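Local coordinates for protein bifunctional autolysin (Staphylococcus aureus subsp. aureus Mu50, PDB 6FXO) that probably hydrolyses the glycan strands of staphylococcal peptidoglycan as a family 73 N-acetylglucosaminidase, the glycosidase part of a bifunctional autolysin, at residues K142-A150 and I161-V172; I20-Q31 and P205-V214. One frame throughout, in Å; residues are numbered along the deposited sequence.

Neither contact is a deep core: both are partly buried and peripheral, with centres 35 Å apart and nearest atoms about 11 Å apart, and they share no element. Contact 1 is local, joining a loop to the end of helix 158-166 and the following turn up to the start of helix 172-180, and buries 742 Å². Contact 2 spans the sequence, bringing the end of helix 14-22 and the chain after it to the loop before helix 216-231 across 564 Å²; contact 1 is nested inside the chain loop that contact 2 closes. Their chemistry differs: aliphatic carbons over aromatic faces around one backbone bond in contact 1, amides, backbone bonds and a water in contact 2.

Contact 1 (K142-A150 and I161-V172); sequences KYHNVFGIA and IKYAKQAGWDTV
Lys165 meets Tyr143, Ile149 meets Tyr163 and Val172 meets His144 through three CH-pi contacts. CG of Lys165 stands over the centre of the Tyr143 ring, 3.3 Å from the centroid and only 2° off the normal; it is the aliphatic part of the lysine that makes this contact. With CG of Tyr143 set beside its own backbone N (chi1 -65°), the ring lies against the last turn of helix 158-166. CG2 of Ile149 likewise sits above the middle of the Tyr163 ring, 3.8 Å from its centroid. The third pair is offset: CG2 of Val172 approaches the His144 imidazole near its rim, 4.1 Å from the centroid.

Trp169, at the centre of an inverse gamma turn, has apolar and polar neighbours. Its CH2 meets CG1 of Ile149 at 3.8 Å, while ND2 of Asn145 comes to the edge of the indole, in its plane, with the amide turned 85° from the ring. OD1 of the same amide accepts a bond from Ile149 N at 3.1 Å, from above the carbonyl plane, and ND2 bonds weakly to Gly160 O, so that the amide bridges loop and helix.

The single hydrogen bond across the segments is backbone to backbone, His144 N to Trp169 O at 2.6 Å, and fairly straight. Tyr143 CA also approaches Trp169 O, at 3.3 Å. Away from this centre, His144 ND1 bonds to Ala125 O, and Asp170 OD2 receives Thr171 OG1 and forms a salt bridge with Lys174.

The contact thus rests mainly on aliphatic carbons against ring faces, joining the loop to the end of helix 158-166, the turn after it and the start of helix 172-180; one backbone bond, between His144 and Trp169, probably sets the register where the loop passes the turn.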
loop_
_atom_site.group_PDB
_atom_site.type_symbol
_atom_site.label_atom_id
_atom_site.label_comp_id
_atom_site.label_asym_id
_atom_site.label_seq_id
_atom_site.Cartn_x
_atom_site.Cartn_y
_atom_site.Cartn_z
ATOM N N LYS A 142 1.099 -27.417 11.205
ATOM C CA LYS A 142 1.077 -26.430 10.142
ATOM C C LYS A 142 2.067 -25.278 10.136
ATOM O O LYS A 142 2.338 -24.654 11.162
ATOM C CB LYS A 142 -0.323 -25.785 10.183
ATOM C CG LYS A 142 -1.003 -25.777 11.588
ATOM C CD LYS A 142 -0.788 -24.479 12.443
ATOM C CE LYS A 142 -1.616 -24.398 13.732
ATOM N NZ LYS A 142 -1.349 -23.170 14.589
ATOM N N TYR A 143 2.552 -24.983 8.921
ATOM C CA TYR A 143 3.504 -23.919 8.612
ATOM C C TYR A 143 2.562 -22.787 8.036
ATOM O O TYR A 143 1.496 -23.129 7.547
ATOM C CB TYR A 143 4.593 -24.508 7.673
ATOM C CG TYR A 143 5.438 -25.598 8.329
ATOM C CD1 TYR A 143 4.967 -26.906 8.471
ATOM C CD2 TYR A 143 6.713 -25.330 8.817
ATOM C CE1 TYR A 143 5.729 -27.896 9.073
ATOM C CE2 TYR A 143 7.491 -26.315 9.419
ATOM C CZ TYR A 143 6.992 -27.600 9.550
ATOM O OH TYR A 143 7.750 -28.579 10.159
ATOM N N HIS A 144 2.934 -21.477 8.104
ATOM C CA HIS A 144 2.126 -20.324 7.622
ATOM C C HIS A 144 2.645 -19.304 6.580
ATOM O O HIS A 144 3.838 -19.215 6.335
ATOM C CB HIS A 144 1.741 -19.532 8.883
ATOM C CG HIS A 144 1.028 -20.325 9.908
ATOM N ND1 HIS A 144 -0.354 -20.277 10.048
ATOM C CD2 HIS A 144 1.483 -21.195 10.844
ATOM C CE1 HIS A 144 -0.699 -21.099 11.031
ATOM N NE2 HIS A 144 0.378 -21.663 11.522
ATOM N N ASN A 145 1.708 -18.491 6.002
ATOM C CA ASN A 145 2.079 -17.498 5.008
ATOM C C ASN A 145 1.123 -16.362 5.000
ATOM O O ASN A 145 0.061 -16.470 4.380
ATOM C CB ASN A 145 1.985 -18.082 3.651
ATOM C CG ASN A 145 3.075 -17.612 2.787
ATOM O OD1 ASN A 145 3.298 -16.399 2.605
ATOM N ND2 ASN A 145 3.740 -18.504 2.169
ATOM N N VAL A 146 1.456 -15.285 5.681
ATOM C CA VAL A 146 0.466 -14.219 5.619
ATOM C C VAL A 146 0.675 -13.222 4.467
ATOM O O VAL A 146 -0.097 -12.267 4.329
ATOM C CB VAL A 146 0.364 -13.538 6.989
ATOM C CG1 VAL A 146 0.028 -14.563 8.062
ATOM C CG2 VAL A 146 1.663 -12.815 7.329
ATOM N N PHE A 147 1.690 -13.428 3.635
ATOM C CA PHE A 147 1.945 -12.498 2.532
ATOM C C PHE A 147 1.885 -12.977 1.061
ATOM O O PHE A 147 2.290 -12.232 0.178
ATOM C CB PHE A 147 3.263 -11.736 2.765
ATOM C CG PHE A 147 3.140 -10.577 3.723
ATOM C CD1 PHE A 147 3.613 -10.675 5.014
ATOM C CD2 PHE A 147 2.530 -9.390 3.334
ATOM C CE1 PHE A 147 3.481 -9.615 5.903
ATOM C CE2 PHE A 147 2.403 -8.345 4.216
ATOM C CZ PHE A 147 2.873 -8.454 5.501
ATOM N N GLY A 148 1.412 -14.195 0.803
ATOM C CA GLY A 148 1.331 -14.693 -0.544
ATOM C C GLY A 148 2.709 -14.937 -1.102
ATOM O O GLY A 148 2.838 -14.971 -2.321
ATOM N N ILE A 149 3.743 -15.148 -0.220
ATOM C CA ILE A 149 5.078 -15.372 -0.773
ATOM C C ILE A 149 5.125 -16.592 -1.679
ATOM O O ILE A 149 4.632 -17.661 -1.317
ATOM C CB ILE A 149 6.089 -15.542 0.393
ATOM C CG1 ILE A 149 5.968 -14.391 1.399
ATOM C CG2 ILE A 149 7.510 -15.655 -0.150
ATOM C CD1 ILE A 149 6.270 -13.021 0.826
ATOM N N ALA A 150 5.767 -16.414 -2.857
ATOM C CA ALA A 150 5.918 -17.465 -3.858
ATOM C C ALA A 150 4.586 -18.165 -4.167
ATOM O O ALA A 150 4.568 -19.363 -4.431
ATOM C CB ALA A 150 6.957 -18.480 -3.394
ATOM N N ILE A 161 2.946 -23.183 0.832
ATOM C CA ILE A 161 3.080 -23.860 2.118
ATOM C C ILE A 161 4.513 -24.336 2.251
ATOM O O ILE A 161 5.087 -24.379 3.336
ATOM C CB ILE A 161 2.064 -25.035 2.187
ATOM C CG1 ILE A 161 0.640 -24.505 2.429
ATOM C CG2 ILE A 161 2.469 -26.056 3.246
ATOM C CD1 ILE A 161 0.428 -23.844 3.791
ATOM N N LYS A 162 5.068 -24.679 1.096
ATOM C CA LYS A 162 6.419 -25.175 0.869
ATOM C C LYS A 162 7.494 -24.160 1.206
ATOM O O LYS A 162 8.573 -24.527 1.667
ATOM C CB LYS A 162 6.537 -25.553 -0.620
ATOM C CG LYS A 162 7.469 -26.700 -0.985
ATOM C CD LYS A 162 7.503 -26.842 -2.516
ATOM C CE LYS A 162 8.407 -27.933 -3.037
ATOM N NZ LYS A 162 8.414 -27.977 -4.529
ATOM N N TYR A 163 7.187 -22.882 0.981
ATOM C CA TYR A 163 8.133 -21.813 1.257
ATOM C C TYR A 163 8.133 -21.570 2.727
ATOM O O TYR A 163 9.180 -21.436 3.359
ATOM C CB TYR A 163 7.715 -20.549 0.509
ATOM C CG TYR A 163 8.822 -19.533 0.382
ATOM C CD1 TYR A 163 9.466 -19.328 -0.827
ATOM C CD2 TYR A 163 9.217 -18.765 1.466
ATOM C CE1 TYR A 163 10.472 -18.380 -0.957
ATOM C CE2 TYR A 163 10.221 -17.816 1.352
ATOM C CZ TYR A 163 10.848 -17.625 0.136
ATOM O OH TYR A 163 11.837 -16.679 0.021
ATOM N N ALA A 164 6.929 -21.510 3.267
ATOM C CA ALA A 164 6.730 -21.285 4.679
ATOM C C ALA A 164 7.319 -22.410 5.475
ATOM O O ALA A 164 7.824 -22.182 6.570
ATOM C CB ALA A 164 5.252 -21.167 4.973
ATOM N N LYS A 165 7.252 -23.636 4.933
ATOM C CA LYS A 165 7.823 -24.736 5.686
ATOM C C LYS A 165 9.339 -24.608 5.727
ATOM O O LYS A 165 9.966 -24.888 6.747
ATOM C CB LYS A 165 7.440 -26.088 5.030
ATOM C CG LYS A 165 7.447 -27.299 5.971
ATOM C CD LYS A 165 7.946 -28.578 5.275
ATOM C CE LYS A 165 7.616 -29.873 5.999
ATOM N NZ LYS A 165 6.547 -30.657 5.298
ATOM N N GLN A 166 9.914 -24.162 4.603
ATOM C CA GLN A 166 11.354 -23.975 4.467
ATOM C C GLN A 166 12.033 -22.934 5.334
ATOM O O GLN A 166 13.195 -23.108 5.696
ATOM C CB GLN A 166 11.706 -23.657 2.983
ATOM C CG GLN A 166 12.195 -24.808 2.070
ATOM C CD GLN A 166 13.682 -25.146 2.145
ATOM O OE1 GLN A 166 14.544 -24.402 1.668
ATOM N NE2 GLN A 166 13.990 -26.322 2.688
ATOM N N ALA A 167 11.309 -21.856 5.668
ATOM C CA ALA A 167 11.832 -20.784 6.491
ATOM C C ALA A 167 11.422 -20.859 7.933
ATOM O O ALA A 167 11.583 -19.883 8.658
ATOM C CB ALA A 167 11.405 -19.446 5.911
ATOM N N GLY A 168 10.849 -21.985 8.349
ATOM C CA GLY A 168 10.431 -22.108 9.728
ATOM C C GLY A 168 9.199 -21.323 10.140
ATOM O O GLY A 168 9.044 -21.092 11.334
ATOM N N TRP A 169 8.307 -20.902 9.194
ATOM C CA TRP A 169 7.127 -20.157 9.610
ATOM C C TRP A 169 6.060 -21.085 10.149
ATOM O O TRP A 169 4.954 -21.175 9.640
ATOM C CB TRP A 169 6.586 -19.263 8.469
ATOM C CG TRP A 169 7.593 -18.337 7.749
ATOM C CD1 TRP A 169 8.749 -17.791 8.246
ATOM C CD2 TRP A 169 7.471 -17.845 6.407
ATOM N NE1 TRP A 169 9.343 -17.005 7.299
ATOM C CE2 TRP A 169 8.578 -17.015 6.161
ATOM C CE3 TRP A 169 6.530 -18.024 5.389
ATOM C CZ2 TRP A 169 8.775 -16.366 4.939
ATOM C CZ3 TRP A 169 6.721 -17.385 4.184
ATOM C CH2 TRP A 169 7.829 -16.568 3.966
ATOM N N ASP A 170 6.425 -21.755 11.225
ATOM C CA ASP A 170 5.603 -22.721 11.956
ATOM C C ASP A 170 4.557 -22.064 12.849
ATOM O O ASP A 170 3.666 -22.742 13.361
ATOM C CB ASP A 170 6.490 -23.687 12.774
ATOM C CG ASP A 170 7.436 -23.030 13.765
ATOM O OD1 ASP A 170 8.605 -22.783 13.397
ATOM O OD2 ASP A 170 7.014 -22.773 14.908
ATOM N N THR A 171 4.661 -20.746 13.029
ATOM C CA THR A 171 3.717 -20.015 13.867
ATOM C C THR A 171 3.367 -18.697 13.197
ATOM O O THR A 171 4.132 -18.203 12.373
ATOM C CB THR A 171 4.337 -19.748 15.243
ATOM O OG1 THR A 171 5.060 -20.904 15.665
ATOM C CG2 THR A 171 3.291 -19.402 16.286
ATOM N N VAL A 172 2.224 -18.118 13.571
ATOM C CA VAL A 172 1.812 -16.852 12.971
ATOM C C VAL A 172 2.707 -15.626 13.182
ATOM O O VAL A 172 2.855 -14.837 12.252
ATOM C CB VAL A 172 0.358 -16.550 13.394
ATOM C CG1 VAL A 172 -0.196 -15.369 12.603
ATOM C CG2 VAL A 172 -0.521 -17.781 13.212
#

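Contact 2 (I20-Q31 and P205-V214); sequences IQAGLQYKPQVQ and PGTHQYATDV
Gln29 and Thr212 meet in the close-packed half of this long-range contact, where Gln29 N donates to Thr212 O at 3.1 Å from well above the carbonyl plane (75° out of it). The return bond from Val214 N to Gln29 O is weak. With its CG2 beside its own backbone N, Thr212 sets that methyl 3.2 Å from Lys27 O, and CB of Pro28 packs on CG1 of Val214 at 3.8 Å.

A second close point is amide to amide: Gln209 NE2, which also bonds weakly to Trp200 O, donates in the carbonyl plane to a lone pair of Gln21 OE1 at 2.6 Å. Gln209 OE1 is also modelled 2.7 Å from Gln21 OE1, so the amides' exact setting is uncertain.

The margins are looser. Ile20 CG2 only grazes Pro205 CB at 4.3 Å, and Tyr26, centre of an inverse gamma turn, is exposed and poorly ordered. A water spans Gln31 N and Asp213 OD1, which also caps Asp215 N.

The contact joins the chain after helix 14-22 to the glycosidase-family loop ahead of helix 216-231. Around it, Gln21 touches Arg199 of helix 195-200 and Val45 of helix 42-49, and Val214 touches Arg199 and Ala48 of the same two helices.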
loop_
_atom_site.group_PDB
_atom_site.type_symbol
_atom_site.label_atom_id
_atom_site.label_comp_id
_atom_site.label_asym_id
_atom_site.label_seq_id
_atom_site.Cartn_x
_atom_site.Cartn_y
_atom_site.Cartn_z
ATOM N N ILE A 20 1.677 14.257 -20.298
ATOM C CA ILE A 20 2.707 13.228 -20.413
ATOM C C ILE A 20 2.111 11.829 -20.164
ATOM O O ILE A 20 2.540 10.859 -20.796
ATOM C CB ILE A 20 3.887 13.520 -19.442
ATOM C CG1 ILE A 20 4.584 14.837 -19.817
ATOM C CG2 ILE A 20 4.882 12.364 -19.447
ATOM C CD1 ILE A 20 5.556 15.349 -18.758
ATOM N N GLN A 21 1.120 11.728 -19.245
ATOM C CA GLN A 21 0.496 10.423 -18.977
ATOM C C GLN A 21 -0.253 9.878 -20.150
ATOM O O GLN A 21 -0.320 8.673 -20.386
ATOM C CB GLN A 21 -0.483 10.522 -17.787
ATOM C CG GLN A 21 -0.438 9.387 -16.756
ATOM C CD GLN A 21 0.835 9.434 -15.945
ATOM O OE1 GLN A 21 1.488 8.429 -15.691
ATOM N NE2 GLN A 21 1.247 10.668 -15.664
ATOM N N ALA A 22 -0.866 10.788 -20.860
ATOM C CA ALA A 22 -1.629 10.458 -22.048
ATOM C C ALA A 22 -0.738 9.870 -23.167
ATOM O O ALA A 22 -1.267 9.070 -23.947
ATOM C CB ALA A 22 -2.371 11.688 -22.554
ATOM N N GLY A 23 0.599 10.248 -23.252
ATOM C CA GLY A 23 1.431 9.690 -24.299
ATOM C C GLY A 23 2.037 8.341 -23.977
ATOM O O GLY A 23 2.744 7.780 -24.811
ATOM N N LEU A 24 1.766 7.800 -22.770
ATOM C CA LEU A 24 2.349 6.507 -22.439
ATOM C C LEU A 24 1.843 5.362 -23.280
ATOM O O LEU A 24 0.653 5.300 -23.592
ATOM C CB LEU A 24 2.167 6.182 -20.955
ATOM C CG LEU A 24 2.416 7.339 -20.002
ATOM C CD1 LEU A 24 2.289 6.853 -18.581
ATOM C CD2 LEU A 24 3.790 7.938 -20.235
ATOM N N GLN A 25 2.744 4.435 -23.645
ATOM C CA GLN A 25 2.287 3.316 -24.452
ATOM C C GLN A 25 1.296 2.477 -23.673
ATOM O O GLN A 25 0.421 1.847 -24.257
ATOM C CB GLN A 25 3.445 2.453 -24.969
ATOM C CG GLN A 25 4.671 2.428 -24.085
ATOM C CD GLN A 25 5.628 1.380 -24.572
ATOM O OE1 GLN A 25 6.505 1.636 -25.402
ATOM N NE2 GLN A 25 5.462 0.163 -24.071
ATOM N N TYR A 26 1.469 2.449 -22.343
ATOM C CA TYR A 26 0.587 1.695 -21.473
ATOM C C TYR A 26 -0.417 2.730 -21.044
ATOM O O TYR A 26 -0.322 3.349 -19.994
ATOM C CB TYR A 26 1.349 1.025 -20.332
ATOM C CG TYR A 26 1.660 -0.397 -20.730
ATOM C CD1 TYR A 26 1.022 -1.466 -20.119
ATOM C CD2 TYR A 26 2.538 -0.673 -21.768
ATOM C CE1 TYR A 26 1.250 -2.773 -20.531
ATOM C CE2 TYR A 26 2.773 -1.973 -22.190
ATOM C CZ TYR A 26 2.127 -3.023 -21.568
ATOM O OH TYR A 26 2.358 -4.311 -21.986
ATOM N N LYS A 27 -1.387 2.879 -21.909
ATOM C CA LYS A 27 -2.517 3.817 -21.789
ATOM C C LYS A 27 -3.408 3.630 -20.588
ATOM O O LYS A 27 -3.805 2.522 -20.189
ATOM C CB LYS A 27 -3.412 3.709 -23.060
ATOM C CG LYS A 27 -2.714 3.387 -24.397
ATOM C CD LYS A 27 -2.354 1.875 -24.663
ATOM C CE LYS A 27 -3.370 0.923 -25.281
ATOM N NZ LYS A 27 -2.775 -0.442 -25.591
ATOM N N PRO A 28 -3.668 4.776 -19.969
ATOM C CA PRO A 28 -4.533 4.814 -18.758
ATOM C C PRO A 28 -6.007 4.378 -18.891
ATOM O O PRO A 28 -6.634 4.730 -19.894
ATOM C CB PRO A 28 -4.486 6.285 -18.336
ATOM C CG PRO A 28 -3.303 6.891 -19.097
ATOM C CD PRO A 28 -3.238 6.127 -20.368
ATOM N N GLN A 29 -6.587 3.695 -17.855
ATOM C CA GLN A 29 -7.964 3.247 -17.841
ATOM C C GLN A 29 -8.883 3.985 -16.861
ATOM O O GLN A 29 -8.422 4.588 -15.887
ATOM C CB GLN A 29 -8.017 1.706 -17.628
ATOM C CG GLN A 29 -7.094 0.829 -18.517
ATOM C CD GLN A 29 -7.305 0.985 -20.016
ATOM O OE1 GLN A 29 -7.951 0.189 -20.692
ATOM N NE2 GLN A 29 -6.793 2.109 -20.490
ATOM N N VAL A 30 -10.193 3.963 -17.151
ATOM C CA VAL A 30 -11.178 4.613 -16.313
ATOM C C VAL A 30 -12.403 3.721 -16.219
ATOM O O VAL A 30 -13.092 3.472 -17.202
ATOM C CB VAL A 30 -11.513 6.059 -16.776
ATOM C CG1 VAL A 30 -12.065 6.078 -18.196
ATOM C CG2 VAL A 30 -12.485 6.719 -15.803
ATOM N N GLN A 31 -12.629 3.210 -15.006
ATOM C CA GLN A 31 -13.727 2.332 -14.633
ATOM C C GLN A 31 -14.926 3.215 -14.420
ATOM O O GLN A 31 -15.249 3.486 -13.262
ATOM C CB GLN A 31 -13.439 1.656 -13.281
ATOM C CG GLN A 31 -12.715 0.333 -13.286
ATOM C CD GLN A 31 -12.877 -0.388 -11.962
ATOM O OE1 GLN A 31 -13.693 -1.305 -11.832
ATOM N NE2 GLN A 31 -12.132 0.022 -10.924
ATOM N N PRO A 205 8.338 10.634 -14.499
ATOM C CA PRO A 205 6.982 10.356 -15.003
ATOM C C PRO A 205 6.930 9.398 -16.175
ATOM O O PRO A 205 7.758 9.424 -17.082
ATOM C CB PRO A 205 6.491 11.712 -15.502
ATOM C CG PRO A 205 7.179 12.715 -14.606
ATOM C CD PRO A 205 8.580 12.106 -14.354
ATOM N N GLY A 206 5.921 8.542 -16.125
ATOM C CA GLY A 206 5.705 7.557 -17.151
ATOM C C GLY A 206 6.600 6.365 -16.889
ATOM O O GLY A 206 6.557 5.405 -17.648
ATOM N N THR A 207 7.381 6.408 -15.780
ATOM C CA THR A 207 8.279 5.326 -15.445
ATOM C C THR A 207 7.913 4.621 -14.169
ATOM O O THR A 207 7.420 5.215 -13.225
ATOM C CB THR A 207 9.722 5.850 -15.424
ATOM O OG1 THR A 207 10.001 6.464 -16.687
ATOM C CG2 THR A 207 10.734 4.751 -15.153
ATOM N N HIS A 208 8.131 3.324 -14.189
ATOM C CA HIS A 208 7.868 2.396 -13.107
ATOM C C HIS A 208 6.515 2.529 -12.399
ATOM O O HIS A 208 6.405 2.271 -11.193
ATOM C CB HIS A 208 9.026 2.383 -12.097
ATOM C CG HIS A 208 9.209 1.030 -11.505
ATOM N ND1 HIS A 208 8.944 0.776 -10.175
ATOM C CD2 HIS A 208 9.448 -0.172 -12.094
ATOM C CE1 HIS A 208 9.011 -0.540 -9.975
ATOM N NE2 HIS A 208 9.315 -1.133 -11.121
ATOM N N GLN A 209 5.486 2.948 -13.136
ATOM C CA GLN A 209 4.180 3.092 -12.521
ATOM C C GLN A 209 3.415 1.809 -12.201
ATOM O O GLN A 209 3.414 0.853 -12.964
ATOM C CB GLN A 209 3.327 4.081 -13.305
ATOM C CG GLN A 209 4.109 5.339 -13.620
ATOM C CD GLN A 209 3.249 6.315 -14.384
ATOM O OE1 GLN A 209 2.380 5.945 -15.184
ATOM N NE2 GLN A 209 3.483 7.561 -14.183
ATOM N N TYR A 210 2.738 1.827 -11.062
ATOM C CA TYR A 210 1.963 0.692 -10.622
ATOM C C TYR A 210 0.716 0.225 -11.393
ATOM O O TYR A 210 0.472 -0.950 -11.323
ATOM C CB TYR A 210 1.578 0.886 -9.149
ATOM C CG TYR A 210 1.485 -0.395 -8.354
ATOM C CD1 TYR A 210 0.304 -1.125 -8.307
ATOM C CD2 TYR A 210 2.561 -0.858 -7.614
ATOM C CE1 TYR A 210 0.202 -2.269 -7.545
ATOM C CE2 TYR A 210 2.466 -2.015 -6.848
ATOM C CZ TYR A 210 1.281 -2.719 -6.821
ATOM O OH TYR A 210 1.146 -3.871 -6.079
ATOM N N ALA A 211 -0.062 1.088 -12.110
ATOM C CA ALA A 211 -1.231 0.583 -12.809
ATOM C C ALA A 211 -1.772 1.635 -13.740
ATOM O O ALA A 211 -1.448 2.813 -13.595
ATOM C CB ALA A 211 -2.310 0.179 -11.813
ATOM N N THR A 212 -2.599 1.212 -14.692
ATOM C CA THR A 212 -3.168 2.144 -15.634
ATOM C C THR A 212 -4.309 2.980 -15.106
ATOM O O THR A 212 -4.497 4.104 -15.557
ATOM C CB THR A 212 -3.475 1.446 -16.980
ATOM O OG1 THR A 212 -4.163 0.201 -16.762
ATOM C CG2 THR A 212 -2.208 1.196 -17.786
ATOM N N ASP A 213 -5.066 2.443 -14.147
ATOM C CA ASP A 213 -6.195 3.179 -13.573
ATOM C C ASP A 213 -5.743 4.493 -12.942
ATOM O O ASP A 213 -4.890 4.505 -12.071
ATOM C CB ASP A 213 -6.753 2.346 -12.433
ATOM C CG ASP A 213 -8.203 2.568 -12.122
ATOM O OD1 ASP A 213 -8.619 3.753 -12.047
ATOM O OD2 ASP A 213 -8.896 1.572 -11.845
ATOM N N VAL A 214 -6.381 5.577 -13.293
ATOM C CA VAL A 214 -6.091 6.880 -12.809
ATOM C C VAL A 214 -6.548 7.120 -11.475
ATOM O O VAL A 214 -6.147 8.124 -10.861
ATOM C CB VAL A 214 -6.689 7.899 -13.805
ATOM C CG1 VAL A 214 -6.152 7.592 -15.232
ATOM C CG2 VAL A 214 -8.240 7.811 -13.778
HETATM O O HOH W 1 -11.213 4.848 -12.741
#